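Local coordinates for UPF0147 protein Ta0600 (Thermoplasma acidophilum DSM 1728, PDB 2QSB) that is of unknown function but folds as a compact four-helix bundle belonging to the uncharacterised UPF0147 family, at residues A[14-19]-A[80-85]; A[19-23]-A[36-40]. All blocks are in the same frame, centred on the assembly; numbering follows the deposited sequence. Where two conformers were deposited one is given.

Contact 1: A[14-19]-A[80-85]; sequences EVMYLL and TIISKL
Glu14 and Lys84 close the outer edge of this helix pair with a salt bridge. Lys84 NZ gives a hydrogen bond of 2.8 Å to Glu14 OE1. It arrives from above the carboxylate plane, 57° out of it. The two side chains cross at about a right angle. The lysine chain runs straight as far as CE, and its last torsion then bends (chi4 -68°) to turn NZ onto the carboxylate.

The stem of Lys84 works as an apolar group. Its CB lies 3.5 Å from Val15 CG2, with the two side chains running past each other in opposite directions. Further out, CE touches Leu18 CD1. An alanine in place of Lys84 would probably leave Glu14 without its charged mate and Leu18 CD1 without the methylene that touches it.

Deeper in, the contact is aliphatic. Ile81 sends three carbons across. Its CG1 meets Leu18 CB at 3.7 Å, CG2 meets Val15 CG1 at 4.0 Å, and CD1 meets Leu19 CD2 at 3.9 Å. Val15 splits its branches: with CG1 anti to the backbone N, that methyl reaches both Ile81 and Leu85 CD2. At the other end, Leu18 CD1 touches Thr80 CG2, while Thr80 OG1 bonds back to Thr76 O in its own helix.

Leu61 and Val57 of helix 50-65 and Leu43 of helix 30-43 pack against the buried side. The segment axes approach to 9.7 Å at 160°, the near-antiparallel pairing of first and last helices in a four-helix bundle.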
ATOM      1  N   GLU A  14      -4.245   6.416   7.203  1.00  9.65           N
ATOM      2  CA  GLU A  14      -4.538   4.998   7.347  1.00 10.23           C
ATOM      3  C   GLU A  14      -3.681   4.162   6.403  1.00  9.49           C
ATOM      4  O   GLU A  14      -3.157   3.121   6.816  1.00  9.97           O
ATOM      5  CB  GLU A  14      -6.042   4.774   7.063  1.00 11.67           C
ATOM      6  CG  GLU A  14      -6.954   5.371   8.129  1.00 14.16           C
ATOM      7  CD  GLU A  14      -8.394   5.594   7.693  1.00 14.62           C
ATOM      8  OE1 GLU A  14      -8.805   5.355   6.532  1.00 14.38           O
ATOM      9  OE2 GLU A  14      -9.147   6.057   8.564  1.00 20.37           O
ATOM     10  N   VAL A  15      -3.502   4.619   5.163  1.00  8.87           N
ATOM     11  CA  VAL A  15      -2.656   3.888   4.219  1.00  8.33           C
ATOM     12  C   VAL A  15      -1.228   3.786   4.752  1.00  8.17           C
ATOM     13  O   VAL A  15      -0.618   2.721   4.672  1.00  8.26           O
ATOM     14  CB  VAL A  15      -2.715   4.550   2.821  1.00  8.55           C
ATOM     15  CG1 VAL A  15      -1.596   4.049   1.922  1.00  9.49           C
ATOM     16  CG2 VAL A  15      -4.090   4.313   2.190  1.00 10.76           C
HETATM   17  N   MSE A  16      -0.687   4.888   5.282  1.00  8.38           N
HETATM   18  CA  MSE A  16       0.694   4.839   5.792  1.00  8.53           C
HETATM   19  C   MSE A  16       0.824   3.879   6.952  1.00  8.62           C
HETATM   20  O   MSE A  16       1.780   3.104   7.010  1.00  9.18           O
HETATM   21  CB  MSE A  16       1.137   6.246   6.175  1.00  8.95           C
HETATM   22  CG  MSE A  16       1.408   7.170   4.985  1.00 10.53           C
HETATM   23 SE   MSE A  16       2.906   6.607   3.832  0.75 12.65          SE
HETATM   24  CE  MSE A  16       4.267   6.731   5.145  1.00 14.56           C
ATOM     25  N   TYR A  17      -0.139   3.910   7.869  1.00  8.54           N
ATOM     26  CA  TYR A  17      -0.107   3.013   9.016  1.00  9.61           C
ATOM     27  C   TYR A  17      -0.227   1.553   8.554  1.00  9.00           C
ATOM     28  O   TYR A  17       0.545   0.686   8.985  1.00  9.07           O
ATOM     29  CB  TYR A  17      -1.276   3.349   9.956  1.00 11.75           C
ATOM     30  CG  TYR A  17      -1.498   2.288  10.994  1.00 13.16           C
ATOM     31  CD1 TYR A  17      -0.601   2.096  12.043  1.00 15.42           C
ATOM     32  CD2 TYR A  17      -2.574   1.427  10.882  1.00 14.97           C
ATOM     33  CE1 TYR A  17      -0.807   1.084  12.981  1.00 17.67           C
ATOM     34  CE2 TYR A  17      -2.783   0.431  11.806  1.00 18.09           C
ATOM     35  CZ  TYR A  17      -1.905   0.267  12.842  1.00 16.56           C
ATOM     36  OH  TYR A  17      -2.119  -0.757  13.746  1.00 19.96           O
ATOM     37  N   LEU A  18      -1.170   1.280   7.646  1.00  8.36           N
ATOM     38  CA  LEU A  18      -1.371  -0.091   7.204  1.00  8.62           C
ATOM     39  C   LEU A  18      -0.175  -0.603   6.403  1.00  7.73           C
ATOM     40  O   LEU A  18       0.180  -1.785   6.521  1.00  8.43           O
ATOM     41  CB  LEU A  18      -2.658  -0.206   6.380  1.00  9.39           C
ATOM     42  CG  LEU A  18      -3.965   0.017   7.162  1.00  9.36           C
ATOM     43  CD1 LEU A  18      -5.131   0.088   6.189  1.00 10.70           C
ATOM     44  CD2 LEU A  18      -4.203  -1.080   8.210  1.00 10.69           C
ATOM     45  N   LEU A  19       0.445   0.244   5.572  1.00  7.97           N
ATOM     46  CA  LEU A  19       1.656  -0.177   4.865  1.00  7.98           C
ATOM     47  C   LEU A  19       2.780  -0.417   5.825  1.00  8.15           C
ATOM     48  O   LEU A  19       3.566  -1.354   5.638  1.00  9.16           O
ATOM     49  CB  LEU A  19       2.063   0.886   3.842  1.00  8.12           C
ATOM     50  CG  LEU A  19       1.239   0.868   2.559  1.00  7.89           C
ATOM     51  CD1 LEU A  19       1.556   2.119   1.772  1.00  9.06           C
ATOM     52  CD2 LEU A  19       1.563  -0.376   1.732  1.00  9.07           C
ATOM     53  N   THR A  80      -7.311  -3.949   1.269  1.00  7.64           N
ATOM     54  CA  THR A  80      -7.728  -2.847   2.140  1.00  8.24           C
ATOM     55  C   THR A  80      -6.955  -1.568   1.794  1.00  7.77           C
ATOM     56  O   THR A  80      -7.548  -0.480   1.645  1.00  8.37           O
ATOM     57  CB  THR A  80      -7.481  -3.247   3.605  1.00  8.91           C
ATOM     58  OG1 THR A  80      -8.260  -4.409   3.882  1.00 10.71           O
ATOM     59  CG2 THR A  80      -7.843  -2.140   4.584  1.00  9.67           C
ATOM     60  N   ILE A  81      -5.626  -1.693   1.630  1.00  7.34           N
ATOM     61  CA  ILE A  81      -4.805  -0.535   1.290  1.00  7.61           C
ATOM     62  C   ILE A  81      -5.149  -0.021  -0.113  1.00  7.86           C
ATOM     63  O   ILE A  81      -5.314   1.203  -0.308  1.00  8.05           O
ATOM     64  CB  ILE A  81      -3.322  -0.892   1.421  1.00  7.26           C
ATOM     65  CG1 ILE A  81      -2.970  -1.215   2.867  1.00  8.69           C
ATOM     66  CG2 ILE A  81      -2.469   0.257   0.915  1.00  8.97           C
ATOM     67  CD1 ILE A  81      -1.677  -2.015   3.024  1.00  8.51           C
ATOM     68  N   ILE A  82      -5.259  -0.939  -1.075  1.00  7.53           N
ATOM     69  CA  ILE A  82      -5.638  -0.563  -2.434  1.00  7.20           C
ATOM     70  C   ILE A  82      -6.955   0.218  -2.409  1.00  7.70           C
ATOM     71  O   ILE A  82      -7.080   1.239  -3.096  1.00  8.77           O
ATOM     72  CB  ILE A  82      -5.777  -1.806  -3.304  1.00  7.62           C
ATOM     73  CG1 ILE A  82      -4.392  -2.385  -3.622  1.00  8.26           C
ATOM     74  CG2 ILE A  82      -6.594  -1.531  -4.580  1.00  8.72           C
ATOM     75  CD1 ILE A  82      -4.406  -3.796  -4.209  1.00  9.83           C
ATOM     76  N   SER A  83      -7.917  -0.245  -1.612  0.50  7.57           N
ATOM     77  CA  SER A  83      -9.243   0.356  -1.573  0.50  7.70           C
ATOM     78  C   SER A  83      -9.244   1.789  -1.045  0.50  8.26           C
ATOM     79  O   SER A  83     -10.034   2.633  -1.489  0.50  8.70           O
ATOM     80  CB  SER A  83     -10.164  -0.519  -0.743  0.50  7.64           C
ATOM     81  OG  SER A  83     -10.336  -1.776  -1.378  0.50  7.91           O
ATOM     82  N   LYS A  84      -8.350   2.072  -0.105  1.00  8.36           N
ATOM     83  CA  LYS A  84      -8.200   3.417   0.427  1.00  8.67           C
ATOM     84  C   LYS A  84      -7.462   4.309  -0.562  1.00  9.42           C
ATOM     85  O   LYS A  84      -7.823   5.479  -0.736  1.00 10.35           O
ATOM     86  CB  LYS A  84      -7.484   3.362   1.783  1.00  9.13           C
ATOM     87  CG  LYS A  84      -8.342   2.706   2.863  1.00  9.34           C
ATOM     88  CD  LYS A  84      -7.630   2.688   4.193  1.00 10.38           C
ATOM     89  CE  LYS A  84      -8.407   2.033   5.305  1.00 11.38           C
ATOM     90  NZ  LYS A  84      -9.619   2.818   5.710  1.00 11.71           N
ATOM     91  N   LEU A  85      -6.430   3.773  -1.223  1.00  9.41           N
ATOM     92  CA  LEU A  85      -5.753   4.551  -2.262  1.00 10.47           C
ATOM     93  C   LEU A  85      -6.668   4.913  -3.428  1.00 10.91           C
ATOM     94  O   LEU A  85      -6.563   6.009  -3.980  1.00 12.52           O
ATOM     95  CB  LEU A  85      -4.528   3.809  -2.783  1.00 10.47           C
ATOM     96  CG  LEU A  85      -3.366   3.775  -1.809  1.00 11.06           C
ATOM     97  CD1 LEU A  85      -2.367   2.724  -2.278  1.00 12.56           C
ATOM     98  CD2 LEU A  85      -2.749   5.190  -1.721  1.00 13.61           C
TER

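Contact 2: A[19-23]-A[36-40]; sequences LDELS and AQDSK
Lys40 lies across the Leu19-Asp20 turn of helix 6-23. Its CB meets Leu19 CB at 4.1 Å. Its CG sits between the backbone N and the carbonyl carbon (chi1 61°), and this starts the chain toward Asp20. CD comes next and rests 3.9 Å from Asp20 CA. CE then approaches Asp20 OD1 at 3.0 Å. The tip, NZ, is 3.8 Å from the same Asp20 OD1, a long salt bridge without a hydrogen bond. Lys40 was modelled in two conformers, so the close CE contact and the long salt bridge are doubtful in detail.

The segments run nearly antiparallel, at 152°. They belong to consecutive helices of the four-helix bundle, 6-23 and 30-43, which form a helical hairpin. The axes of the two segments come within 8.6 Å, and Ala36 and Ser23 have the nearest CA atoms across the pair. The methyl CB of Ala36 sits 3.7 Å from Leu19 O and touches the side chains of Leu22 and Ser23. Ser23 CB is 3.9 Å from Ala36 CB. Ser23 OG turns back to its own helix and donates to Asp20 O at 2.8 Å. On the inner side both methyls of Leu19 rest on Ser39 CB, while Ser39 OG bonds to Val35 O.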
ATOM      1  N   LEU A  19       0.445   0.244   5.572  1.00  7.97           N
ATOM      2  CA  LEU A  19       1.656  -0.177   4.865  1.00  7.98           C
ATOM      3  C   LEU A  19       2.780  -0.417   5.825  1.00  8.15           C
ATOM      4  O   LEU A  19       3.566  -1.354   5.638  1.00  9.16           O
ATOM      5  CB  LEU A  19       2.063   0.886   3.842  1.00  8.12           C
ATOM      6  CG  LEU A  19       1.239   0.868   2.559  1.00  7.89           C
ATOM      7  CD1 LEU A  19       1.556   2.119   1.772  1.00  9.06           C
ATOM      8  CD2 LEU A  19       1.563  -0.376   1.732  1.00  9.07           C
ATOM      9  N   ASP A  20       2.893   0.410   6.865  1.00  8.69           N
ATOM     10  CA  ASP A  20       3.932   0.153   7.851  1.00  8.91           C
ATOM     11  C   ASP A  20       3.731  -1.190   8.539  1.00  9.15           C
ATOM     12  O   ASP A  20       4.692  -1.980   8.675  1.00  9.83           O
ATOM     13  CB  ASP A  20       4.051   1.286   8.850  1.00  9.65           C
ATOM     14  CG  ASP A  20       5.361   1.190   9.599  1.00 10.93           C
ATOM     15  OD1 ASP A  20       6.391   1.593   9.009  1.00 11.78           O
ATOM     16  OD2 ASP A  20       5.356   0.679  10.731  1.00 12.19           O
ATOM     17  N   GLU A  21       2.507  -1.453   8.977  1.00  9.85           N
ATOM     18  CA  GLU A  21       2.200  -2.743   9.564  1.00  9.99           C
ATOM     19  C   GLU A  21       2.536  -3.894   8.611  1.00 10.44           C
ATOM     20  O   GLU A  21       3.128  -4.886   9.017  1.00 11.12           O
ATOM     21  CB  GLU A  21       0.717  -2.782   9.954  1.00 11.31           C
ATOM     22  CG  GLU A  21       0.365  -1.892  11.150  1.00 13.72           C
ATOM     23  CD  GLU A  21       1.023  -2.354  12.432  1.00 17.37           C
ATOM     24  OE1 GLU A  21       0.538  -3.361  12.982  1.00 21.42           O
ATOM     25  OE2 GLU A  21       2.008  -1.732  12.890  1.00 18.50           O
ATOM     26  N   LEU A  22       2.147  -3.768   7.348  1.00  9.27           N
ATOM     27  CA  LEU A  22       2.384  -4.838   6.383  1.00  9.50           C
ATOM     28  C   LEU A  22       3.884  -5.071   6.228  1.00  9.63           C
ATOM     29  O   LEU A  22       4.340  -6.225   6.103  1.00 10.55           O
ATOM     30  CB  LEU A  22       1.681  -4.495   5.046  1.00  9.67           C
ATOM     31  CG  LEU A  22       1.776  -5.560   3.957  1.00  9.39           C
ATOM     32  CD1 LEU A  22       1.121  -6.852   4.441  1.00 12.24           C
ATOM     33  CD2 LEU A  22       1.099  -5.049   2.710  1.00 11.21           C
ATOM     34  N   SER A  23       4.669  -3.991   6.195  1.00  9.23           N
ATOM     35  CA  SER A  23       6.110  -4.109   6.006  1.00 10.58           C
ATOM     36  C   SER A  23       6.776  -4.856   7.152  1.00 11.11           C
ATOM     37  O   SER A  23       7.875  -5.384   6.993  1.00 12.07           O
ATOM     38  CB  SER A  23       6.738  -2.721   5.832  1.00 11.25           C
ATOM     39  OG  SER A  23       6.940  -2.063   7.087  1.00 10.85           O
ATOM     40  N   ALA A  36       5.687  -3.302   0.423  1.00  9.13           N
ATOM     41  CA  ALA A  36       5.074  -2.379   1.373  1.00  8.80           C
ATOM     42  C   ALA A  36       6.085  -1.270   1.741  1.00  9.44           C
ATOM     43  O   ALA A  36       5.713  -0.098   1.813  1.00  9.63           O
ATOM     44  CB  ALA A  36       4.637  -3.137   2.623  1.00 10.03           C
ATOM     45  N   GLN A  37       7.334  -1.676   1.977  0.60  9.45           N
ATOM     46  CA  GLN A  37       8.443  -0.744   2.240  0.60 11.20           C
ATOM     47  C   GLN A  37       8.583   0.291   1.120  0.60 11.05           C
ATOM     48  O   GLN A  37       8.596   1.503   1.357  0.60 12.07           O
ATOM     49  CB  GLN A  37       9.766  -1.520   2.467  0.60 11.90           C
ATOM     50  CG  GLN A  37      10.935  -0.572   2.819  0.60 13.04           C
ATOM     51  CD  GLN A  37      12.282  -1.265   3.080  0.60 15.18           C
ATOM     52  OE1 GLN A  37      12.438  -1.975   4.059  0.60 19.90           O
ATOM     53  NE2 GLN A  37      13.237  -1.062   2.186  0.60 19.81           N
ATOM     54  N   ASP A  38       8.651  -0.192  -0.113  1.00 10.58           N
ATOM     55  CA  ASP A  38       8.856   0.673  -1.266  1.00 11.30           C
ATOM     56  C   ASP A  38       7.643   1.559  -1.492  1.00 10.23           C
ATOM     57  O   ASP A  38       7.764   2.714  -1.889  1.00 10.68           O
ATOM     58  CB  ASP A  38       9.133  -0.154  -2.498  1.00 13.18           C
ATOM     59  CG  ASP A  38      10.520  -0.843  -2.470  1.00 13.62           C
ATOM     60  OD1 ASP A  38      11.366  -0.542  -1.623  1.00 16.57           O
ATOM     61  OD2 ASP A  38      10.725  -1.676  -3.359  1.00 18.76           O
ATOM     62  N   SER A  39       6.454   1.046  -1.176  1.00  8.96           N
ATOM     63  CA  SER A  39       5.219   1.818  -1.347  1.00  8.94           C
ATOM     64  C   SER A  39       5.156   2.997  -0.392  1.00  8.48           C
ATOM     65  O   SER A  39       4.800   4.108  -0.781  1.00  8.71           O
ATOM     66  CB  SER A  39       3.981   0.940  -1.137  1.00  9.17           C
ATOM     67  OG  SER A  39       3.863  -0.048  -2.140  1.00  9.81           O
ATOM     68  N   LYS A  40       5.518   2.754   0.856  0.60  9.25           N
ATOM     69  CA  LYS A  40       5.437   3.827   1.812  0.60  9.73           C
ATOM     70  C   LYS A  40       6.527   4.906   1.556  0.60  9.67           C
ATOM     71  O   LYS A  40       6.283   6.086   1.823  0.60  9.19           O
ATOM     72  CB  LYS A  40       5.333   3.264   3.252  0.60 10.64           C
ATOM     73  CG  LYS A  40       6.522   2.411   3.715  0.60 11.34           C
ATOM     74  CD  LYS A  40       6.246   1.658   5.038  0.60 10.11           C
ATOM     75  CE  LYS A  40       7.092   2.198   6.186  0.60 16.14           C
ATOM     76  NZ  LYS A  40       8.522   2.089   5.933  0.60 15.27           N
TER

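Both contacts use helix 6-23 and share Leu19. Contact 1 pairs that helix with the last helix, 72-88, and contact 2 with the next in the chain, 30-43. Contact 2 is nested inside the loop that contact 1 closes, and their centres lie about 9 Å apart. Each is partly buried, with an apolar inner side and a lysine-carboxylate pair on the outer side, where the residues are partly exposed. The chemistry differs in detail. Contact 1 fills a wider gap with branched aliphatic side chains and has a short, hydrogen-bonded salt bridge. In contact 2 the segments lie closer, over an alanine and two serines, and the salt bridge is long. Ile81 CD1 also touches Leu22 CD2, which joins the two in the core.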